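Local coordinates for protein probable ss-1,3-N-acetylglucosaminyltransferase (Staphylococcus aureus subsp. aureus N315, PDB 6H21) that belongs to the glycosyltransferase family 2 enzymes of GT-A type and binds uridine-diphosphate-N-acetylglucosamine and manganese, at residues G137-E142 / E220-V225; K155-K160 / K216-Y221. One frame throughout, in Å; residues are numbered along the deposited sequence.

Contact 1: G137-E142 / E220-V225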
ATOM      1  N   GLY C 137      -4.294 -40.526  13.801  1.00 36.21           N
ATOM      2  CA  GLY C 137      -5.613 -41.016  13.406  1.00 36.96           C
ATOM      3  C   GLY C 137      -6.504 -39.871  12.957  1.00 36.90           C
ATOM      4  O   GLY C 137      -6.529 -38.824  13.586  1.00 36.23           O
ATOM      5  N   LYS C 138      -7.271 -40.096  11.890  1.00 37.90           N
ATOM      6  CA  LYS C 138      -8.247 -39.140  11.400  1.00 38.29           C
ATOM      7  C   LYS C 138      -9.167 -38.683  12.534  1.00 37.93           C
ATOM      8  O   LYS C 138      -9.659 -39.505  13.303  1.00 38.04           O
ATOM      9  CB  LYS C 138      -9.085 -39.793  10.303  1.00 39.81           C
ATOM     10  CG  LYS C 138     -10.162 -38.915   9.691  1.00 40.59           C
ATOM     11  CD  LYS C 138     -10.745 -39.523   8.433  1.00 42.31           C
ATOM     12  CE  LYS C 138     -11.983 -38.788   7.979  1.00 43.51           C
ATOM     13  NZ  LYS C 138     -12.582 -39.433   6.790  1.00 45.51           N
ATOM     14  N   TYR C 139      -9.425 -37.373  12.586  1.00 37.65           N
ATOM     15  CA  TYR C 139     -10.299 -36.753  13.578  1.00 37.67           C
ATOM     16  C   TYR C 139     -11.736 -36.772  13.055  1.00 39.19           C
ATOM     17  O   TYR C 139     -11.978 -36.600  11.853  1.00 40.17           O
ATOM     18  CB  TYR C 139      -9.839 -35.328  13.894  1.00 36.75           C
ATOM     19  CG  TYR C 139      -8.446 -35.284  14.467  1.00 35.76           C
ATOM     20  CD1 TYR C 139      -8.195 -35.775  15.738  1.00 35.45           C
ATOM     21  CD2 TYR C 139      -7.374 -34.801  13.737  1.00 35.22           C
ATOM     22  CE1 TYR C 139      -6.913 -35.808  16.264  1.00 34.81           C
ATOM     23  CE2 TYR C 139      -6.089 -34.816  14.253  1.00 34.72           C
ATOM     24  CZ  TYR C 139      -5.853 -35.328  15.518  1.00 34.46           C
ATOM     25  OH  TYR C 139      -4.596 -35.346  16.050  1.00 34.14           O
ATOM     26  N   GLY C 140     -12.673 -37.036  13.968  1.00 39.86           N
ATOM     27  CA  GLY C 140     -14.062 -36.687  13.786  1.00 41.22           C
ATOM     28  C   GLY C 140     -14.433 -35.492  14.642  1.00 41.43           C
ATOM     29  O   GLY C 140     -13.605 -34.978  15.392  1.00 40.09           O
ATOM     30  N   VAL C 141     -15.702 -35.087  14.550  1.00 43.63           N
ATOM     31  CA  VAL C 141     -16.219 -33.973  15.319  1.00 44.98           C
ATOM     32  C   VAL C 141     -17.632 -34.282  15.846  1.00 46.64           C
ATOM     33  O   VAL C 141     -18.442 -34.960  15.197  1.00 48.17           O
ATOM     34  CB  VAL C 141     -16.185 -32.680  14.483  1.00 45.37           C
ATOM     35  CG1 VAL C 141     -17.367 -32.595  13.520  1.00 47.00           C
ATOM     36  CG2 VAL C 141     -16.135 -31.460  15.388  1.00 45.53           C
ATOM     37  N   GLU C 142     -17.902 -33.787  17.057  1.00 47.99           N
ATOM     38  CA  GLU C 142     -19.232 -33.755  17.656  1.00 50.50           C
ATOM     39  C   GLU C 142     -19.584 -32.291  17.947  1.00 53.24           C
ATOM     40  O   GLU C 142     -18.864 -31.594  18.701  1.00 52.03           O
ATOM     41  CB  GLU C 142     -19.283 -34.572  18.948  1.00 50.02           C
ATOM     42  CG  GLU C 142     -20.701 -34.840  19.422  1.00 52.00           C
ATOM     43  CD  GLU C 142     -20.845 -35.130  20.905  1.00 52.24           C
ATOM     44  OE1 GLU C 142     -20.560 -34.220  21.701  1.00 52.82           O
ATOM     45  OE2 GLU C 142     -21.221 -36.265  21.262  1.00 51.74           O
ATOM     46  N   GLU C 220     -12.954 -42.539  11.815  1.00 43.42           N
ATOM     47  CA  GLU C 220     -12.719 -41.334  12.601  1.00 42.25           C
ATOM     48  C   GLU C 220     -12.347 -41.786  14.020  1.00 40.91           C
ATOM     49  O   GLU C 220     -13.221 -42.055  14.847  1.00 40.82           O
ATOM     50  CB  GLU C 220     -13.941 -40.413  12.562  1.00 43.22           C
ATOM     51  CG  GLU C 220     -14.246 -39.851  11.176  1.00 44.47           C
ATOM     52  CD  GLU C 220     -15.395 -38.851  11.143  1.00 45.55           C
ATOM     53  OE1 GLU C 220     -16.158 -38.778  12.121  1.00 46.14           O
ATOM     54  OE2 GLU C 220     -15.523 -38.143  10.139  1.00 47.29           O
ATOM     55  N   TYR C 221     -11.041 -41.899  14.273  1.00 39.54           N
ATOM     56  CA  TYR C 221     -10.514 -42.595  15.438  1.00 38.90           C
ATOM     57  C   TYR C 221     -10.594 -41.729  16.701  1.00 37.86           C
ATOM     58  O   TYR C 221     -10.684 -42.266  17.799  1.00 37.74           O
ATOM     59  CB  TYR C 221      -9.056 -42.994  15.211  1.00 38.79           C
ATOM     60  CG  TYR C 221      -8.855 -44.155  14.272  1.00 39.75           C
ATOM     61  CD1 TYR C 221      -9.251 -45.433  14.635  1.00 40.28           C
ATOM     62  CD2 TYR C 221      -8.252 -43.982  13.034  1.00 40.15           C
ATOM     63  CE1 TYR C 221      -9.045 -46.514  13.793  1.00 41.31           C
ATOM     64  CE2 TYR C 221      -8.046 -45.052  12.177  1.00 41.23           C
ATOM     65  CZ  TYR C 221      -8.445 -46.320  12.560  1.00 41.69           C
ATOM     66  OH  TYR C 221      -8.254 -47.387  11.735  1.00 43.02           O
ATOM     67  N   TYR C 222     -10.498 -40.405  16.540  1.00 37.05           N
ATOM     68  CA  TYR C 222     -10.536 -39.454  17.655  1.00 36.50           C
ATOM     69  C   TYR C 222     -11.613 -38.405  17.372  1.00 36.82           C
ATOM     70  O   TYR C 222     -11.520 -37.697  16.380  1.00 36.70           O
ATOM     71  CB  TYR C 222      -9.168 -38.793  17.847  1.00 35.57           C
ATOM     72  CG  TYR C 222      -9.060 -37.954  19.093  1.00 35.02           C
ATOM     73  CD1 TYR C 222      -9.738 -36.749  19.212  1.00 34.98           C
ATOM     74  CD2 TYR C 222      -8.274 -38.355  20.155  1.00 34.71           C
ATOM     75  CE1 TYR C 222      -9.661 -35.994  20.367  1.00 34.73           C
ATOM     76  CE2 TYR C 222      -8.172 -37.602  21.310  1.00 34.47           C
ATOM     77  CZ  TYR C 222      -8.862 -36.410  21.414  1.00 34.48           C
ATOM     78  OH  TYR C 222      -8.768 -35.677  22.557  1.00 34.36           O
ATOM     79  N   ILE C 223     -12.623 -38.328  18.248  1.00 37.39           N
ATOM     80  CA  ILE C 223     -13.763 -37.442  18.051  1.00 38.28           C
ATOM     81  C   ILE C 223     -13.589 -36.215  18.949  1.00 38.15           C
ATOM     82  O   ILE C 223     -13.599 -36.339  20.170  1.00 37.91           O
ATOM     83  CB  ILE C 223     -15.090 -38.184  18.322  1.00 39.25           C
ATOM     84  CG1 ILE C 223     -15.221 -39.431  17.443  1.00 39.90           C
ATOM     85  CG2 ILE C 223     -16.273 -37.254  18.147  1.00 40.01           C
ATOM     86  CD1 ILE C 223     -16.012 -40.552  18.080  1.00 40.60           C
ATOM     87  N   VAL C 224     -13.408 -35.048  18.312  1.00 38.53           N
ATOM     88  CA  VAL C 224     -13.259 -33.788  18.985  1.00 38.73           C
ATOM     89  C   VAL C 224     -14.667 -33.278  19.309  1.00 40.10           C
ATOM     90  O   VAL C 224     -15.457 -33.082  18.419  1.00 40.78           O
ATOM     91  CB  VAL C 224     -12.464 -32.783  18.127  1.00 38.33           C
ATOM     92  CG1 VAL C 224     -12.441 -31.396  18.766  1.00 38.20           C
ATOM     93  CG2 VAL C 224     -11.038 -33.262  17.846  1.00 37.66           C
ATOM     94  N   VAL C 225     -14.986 -33.094  20.590  1.00 41.41           N
ATOM     95  CA  VAL C 225     -16.301 -32.580  20.922  1.00 43.45           C
ATOM     96  C   VAL C 225     -16.181 -31.080  21.213  1.00 44.84           C
ATOM     97  O   VAL C 225     -15.310 -30.649  21.969  1.00 43.23           O
ATOM     98  CB  VAL C 225     -17.006 -33.345  22.061  1.00 44.37           C
ATOM     99  CG1 VAL C 225     -16.698 -34.831  22.054  1.00 43.57           C
ATOM    100  CG2 VAL C 225     -16.755 -32.760  23.434  1.00 44.53           C
TER
HETATM  101  O   HOH W   1     -17.151 -36.314  12.634  1.00 48.61           O
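Tyr139 turns the edge of its ring toward the face of Tyr222 in an offset edge-to-face pair, centroids 5.9 Å apart and planes at 79°. Its CD1 also lies 3.8 Å from Tyr222 CB, and Val224 CG2 touches the same CD1 more loosely. The parallel pairing of Tyr139 with Tyr222 puts both side chains on the face they share with Val141 and Val224; Tyr222 CG stands anti to its backbone N (chi1 -171°). Both hydroxyls are held outside the pair, Tyr139 OH by Leu175 O and Tyr222 OH by Asp113 and the backbone N of Asp110. The two strands run parallel. Gly140 is the hub: its N donates to Tyr222 O at 2.8 Å, and its O accepts from Val224 N. Glu142 N then bonds Val224 O at 2.9 Å. At the start of the pairing Lys138 O takes Tyr221 N at 2.9 Å and, more weakly, Tyr222 N. On the other face Glu220 lays its extended chain over Gly140, OE1 3.4 Å from Gly140 CA, packing closely on the glycine. A water joins this OE1 to Val141 N. Further on, Glu142 and Val225 lie side by side, and Glu142 OE2 makes a salt bridge with Arg37. The side chains of Val224 and Val225 come within about 5 Å of uridine-diphosphate-N-acetylglucosamine and manganese respectively, so this parallel pair forms part of the sheet flanking the ligand site of a GT-A fold, beside the probable DxD motif of Asp110 and Asp112.

Contact 2: K155-K160 / K216-Y221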
ATOM      1  N   LYS C 155      -5.225 -38.158   1.523  1.00 49.39           N
ATOM      2  CA  LYS C 155      -4.564 -39.130   0.619  1.00 50.42           C
ATOM      3  C   LYS C 155      -4.749 -40.565   1.123  1.00 50.20           C
ATOM      4  O   LYS C 155      -4.119 -41.485   0.604  1.00 51.52           O
ATOM      5  CB  LYS C 155      -3.077 -38.789   0.468  1.00 50.55           C
ATOM      6  CG  LYS C 155      -2.786 -37.314   0.229  1.00 50.26           C
ATOM      7  CD  LYS C 155      -1.431 -37.034  -0.363  1.00 51.18           C
ATOM      8  CE  LYS C 155      -1.221 -35.554  -0.620  1.00 51.30           C
ATOM      9  NZ  LYS C 155      -0.094 -35.306  -1.554  1.00 53.00           N
ATOM     10  N   GLY C 156      -5.634 -40.760   2.104  1.00 48.95           N
ATOM     11  CA  GLY C 156      -5.801 -42.047   2.747  1.00 48.67           C
ATOM     12  C   GLY C 156      -4.626 -42.343   3.654  1.00 47.39           C
ATOM     13  O   GLY C 156      -3.941 -41.414   4.118  1.00 46.34           O
ATOM     14  N   ASN C 157      -4.382 -43.635   3.883  1.00 47.38           N
ATOM     15  CA  ASN C 157      -3.345 -44.101   4.785  1.00 46.54           C
ATOM     16  C   ASN C 157      -1.964 -43.837   4.182  1.00 46.55           C
ATOM     17  O   ASN C 157      -1.752 -44.038   2.987  1.00 48.10           O
ATOM     18  CB  ASN C 157      -3.504 -45.590   5.091  1.00 47.50           C
ATOM     19  CG  ASN C 157      -4.792 -45.901   5.821  1.00 47.23           C
ATOM     20  OD1 ASN C 157      -5.474 -44.998   6.309  1.00 46.39           O
ATOM     21  ND2 ASN C 157      -5.125 -47.176   5.908  1.00 47.92           N
ATOM     22  N   VAL C 158      -1.038 -43.384   5.032  1.00 45.10           N
ATOM     23  CA  VAL C 158       0.318 -43.038   4.653  1.00 44.91           C
ATOM     24  C   VAL C 158       1.285 -43.623   5.684  1.00 44.63           C
ATOM     25  O   VAL C 158       1.304 -43.187   6.842  1.00 43.44           O
ATOM     26  CB  VAL C 158       0.509 -41.513   4.567  1.00 43.82           C
ATOM     27  CG1 VAL C 158       1.956 -41.153   4.257  1.00 43.87           C
ATOM     28  CG2 VAL C 158      -0.440 -40.880   3.558  1.00 44.15           C
ATOM     29  N   ALA C 159       2.150 -44.532   5.233  1.00 45.75           N
ATOM     30  CA  ALA C 159       3.003 -45.299   6.132  1.00 46.19           C
ATOM     31  C   ALA C 159       4.182 -44.438   6.606  1.00 45.81           C
ATOM     32  O   ALA C 159       4.558 -44.484   7.778  1.00 45.18           O
ATOM     33  CB  ALA C 159       3.468 -46.556   5.436  1.00 47.77           C
ATOM     34  N   LYS C 160       4.769 -43.685   5.666  1.00 46.51           N
ATOM     35  CA  LYS C 160       5.879 -42.782   5.925  1.00 46.35           C
ATOM     36  C   LYS C 160       5.529 -41.409   5.336  1.00 45.93           C
ATOM     37  O   LYS C 160       5.759 -41.151   4.146  1.00 46.78           O
ATOM     38  CB  LYS C 160       7.182 -43.319   5.321  1.00 48.09           C
ATOM     39  CG  LYS C 160       7.662 -44.668   5.845  1.00 49.44           C
ATOM     40  CD  LYS C 160       8.432 -44.610   7.158  1.00 49.32           C
ATOM     41  N   LYS C 216      -3.366 -42.683   9.639  1.00 40.48           N
ATOM     42  CA  LYS C 216      -4.347 -43.753   9.577  1.00 41.83           C
ATOM     43  C   LYS C 216      -5.745 -43.121   9.461  1.00 41.76           C
ATOM     44  O   LYS C 216      -6.086 -42.241  10.237  1.00 40.91           O
ATOM     45  CB  LYS C 216      -4.121 -44.655  10.798  1.00 41.96           C
ATOM     46  CG  LYS C 216      -4.816 -46.002  10.778  1.00 43.34           C
ATOM     47  CD  LYS C 216      -4.222 -47.007   9.826  1.00 44.95           C
ATOM     48  CE  LYS C 216      -4.571 -48.439  10.182  1.00 46.07           C
ATOM     49  NZ  LYS C 216      -5.941 -48.793   9.737  1.00 47.01           N
ATOM     50  N   THR C 217      -6.538 -43.579   8.482  1.00 42.91           N
ATOM     51  CA  THR C 217      -7.736 -42.861   8.015  1.00 43.42           C
ATOM     52  C   THR C 217      -8.975 -43.766   7.881  1.00 44.65           C
ATOM     53  O   THR C 217     -10.013 -43.305   7.399  1.00 45.08           O
ATOM     54  CB  THR C 217      -7.456 -42.200   6.658  1.00 43.99           C
ATOM     55  OG1 THR C 217      -7.207 -43.214   5.680  1.00 45.59           O
ATOM     56  CG2 THR C 217      -6.284 -41.244   6.688  1.00 43.10           C
ATOM     57  N   ASP C 218      -8.887 -45.035   8.296  1.00 45.42           N
ATOM     58  CA  ASP C 218      -9.943 -46.023   8.026  1.00 47.11           C
ATOM     59  C   ASP C 218     -11.239 -45.651   8.763  1.00 46.77           C
ATOM     60  O   ASP C 218     -12.328 -45.851   8.234  1.00 47.40           O
ATOM     61  CB  ASP C 218      -9.507 -47.435   8.424  1.00 48.15           C
ATOM     62  CG  ASP C 218      -8.353 -47.962   7.591  1.00 49.40           C
ATOM     63  OD1 ASP C 218      -7.228 -47.428   7.741  1.00 48.82           O
ATOM     64  OD2 ASP C 218      -8.591 -48.895   6.791  1.00 52.36           O
ATOM     65  N   TYR C 219     -11.103 -45.112   9.983  1.00 45.28           N
ATOM     66  CA  TYR C 219     -12.241 -44.625  10.781  1.00 44.98           C
ATOM     67  C   TYR C 219     -11.932 -43.213  11.282  1.00 43.77           C
ATOM     68  O   TYR C 219     -10.792 -42.740  11.182  1.00 43.08           O
ATOM     69  CB  TYR C 219     -12.509 -45.554  11.967  1.00 44.90           C
ATOM     70  CG  TYR C 219     -12.787 -46.983  11.576  1.00 46.06           C
ATOM     71  CD1 TYR C 219     -11.743 -47.865  11.356  1.00 46.32           C
ATOM     72  CD2 TYR C 219     -14.080 -47.446  11.387  1.00 47.13           C
ATOM     73  CE1 TYR C 219     -11.973 -49.173  10.969  1.00 47.46           C
ATOM     74  CE2 TYR C 219     -14.330 -48.753  10.992  1.00 48.11           C
ATOM     75  CZ  TYR C 219     -13.268 -49.614  10.778  1.00 48.29           C
ATOM     76  OH  TYR C 219     -13.458 -50.904  10.398  1.00 49.73           O
ATOM     77  N   GLU C 220     -12.954 -42.539  11.815  1.00 43.42           N
ATOM     78  CA  GLU C 220     -12.719 -41.334  12.601  1.00 42.25           C
ATOM     79  C   GLU C 220     -12.347 -41.786  14.020  1.00 40.91           C
ATOM     80  O   GLU C 220     -13.221 -42.055  14.847  1.00 40.82           O
ATOM     81  CB  GLU C 220     -13.941 -40.413  12.562  1.00 43.22           C
ATOM     82  CG  GLU C 220     -14.246 -39.851  11.176  1.00 44.47           C
ATOM     83  CD  GLU C 220     -15.395 -38.851  11.143  1.00 45.55           C
ATOM     84  OE1 GLU C 220     -16.158 -38.778  12.121  1.00 46.14           O
ATOM     85  OE2 GLU C 220     -15.523 -38.143  10.139  1.00 47.29           O
ATOM     86  N   TYR C 221     -11.041 -41.899  14.273  1.00 39.54           N
ATOM     87  CA  TYR C 221     -10.514 -42.595  15.438  1.00 38.90           C
ATOM     88  C   TYR C 221     -10.594 -41.729  16.701  1.00 37.86           C
ATOM     89  O   TYR C 221     -10.684 -42.266  17.799  1.00 37.74           O
ATOM     90  CB  TYR C 221      -9.056 -42.994  15.211  1.00 38.79           C
ATOM     91  CG  TYR C 221      -8.855 -44.155  14.272  1.00 39.75           C
ATOM     92  CD1 TYR C 221      -9.251 -45.433  14.635  1.00 40.28           C
ATOM     93  CD2 TYR C 221      -8.252 -43.982  13.034  1.00 40.15           C
ATOM     94  CE1 TYR C 221      -9.045 -46.514  13.793  1.00 41.31           C
ATOM     95  CE2 TYR C 221      -8.046 -45.052  12.177  1.00 41.23           C
ATOM     96  CZ  TYR C 221      -8.445 -46.320  12.560  1.00 41.69           C
ATOM     97  OH  TYR C 221      -8.254 -47.387  11.735  1.00 43.02           O
TER
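Asn157 plugs its side-chain amide into the turn that follows strand 213-216, a surface contact between two loops of the GT-A fold. Hydrogen bonds carry it. Asn157 OD1 accepts twice from Thr217, from the backbone N at 2.8 Å and from OG1 at 2.6 Å, the two donors arriving from opposite faces of the amide plane. Thr217 OG1 sits between its own backbone N and carbonyl carbon (chi1 64°), which brings the hydroxyl round to the same oxygen that the N-H holds. The other end of the amide is engaged as well: Asn157 ND2 donates to Asp218 OD1 at 2.8 Å, the acceptor lying close to the amide plane and being met on its syn side. The two side chains cross at about a right angle, with amide and carboxylate planes 39° apart. Three bonds to two successive residues thus fix the rotation of the amide. Packing adds little: Thr217 CG2 rests 3.5 Å from Gly156 O, and Lys216 CD lies 4.0 Å from Asn157 ND2. Tyr126 of helix 119-129 touches both Asn157 and Lys216. Gly156, just before Asn157, has a positive phi (73°), a conformation that favours glycine. Charge enters through Lys216, whose chain bends at chi2 and chi4 to form a salt bridge with Asp218; the ammonium would probably offset the carboxylate's negative charge. Lys216 NZ lies 2.7 Å from Asp218 OD1, above the carboxylate plane and on the face opposite that approached by Asn157 ND2.

From the N terminus, the chain first lays down residues 137-142 on strand 134-142, then passes through the loop holding 155-160, strand 177-179 and two helices before returning on strand 213-216. There contact 2 closes the inner loop, between 155-160 and 216-221; a few residues later contact 1 closes the wider one, pairing 220-225 with 137-142, so the shorter closure lies within the longer. They share Glu220 and Tyr221, their centres about 13 Å apart. A probable hydrogen bond from Lys138 N to Lys216 O, 3.0 Å, joins them directly. Contact 1 joins two strands of the sheet beside the ligand site, while contact 2 ties the 155-160 loop to the turn between strands 213-216 and 222-225.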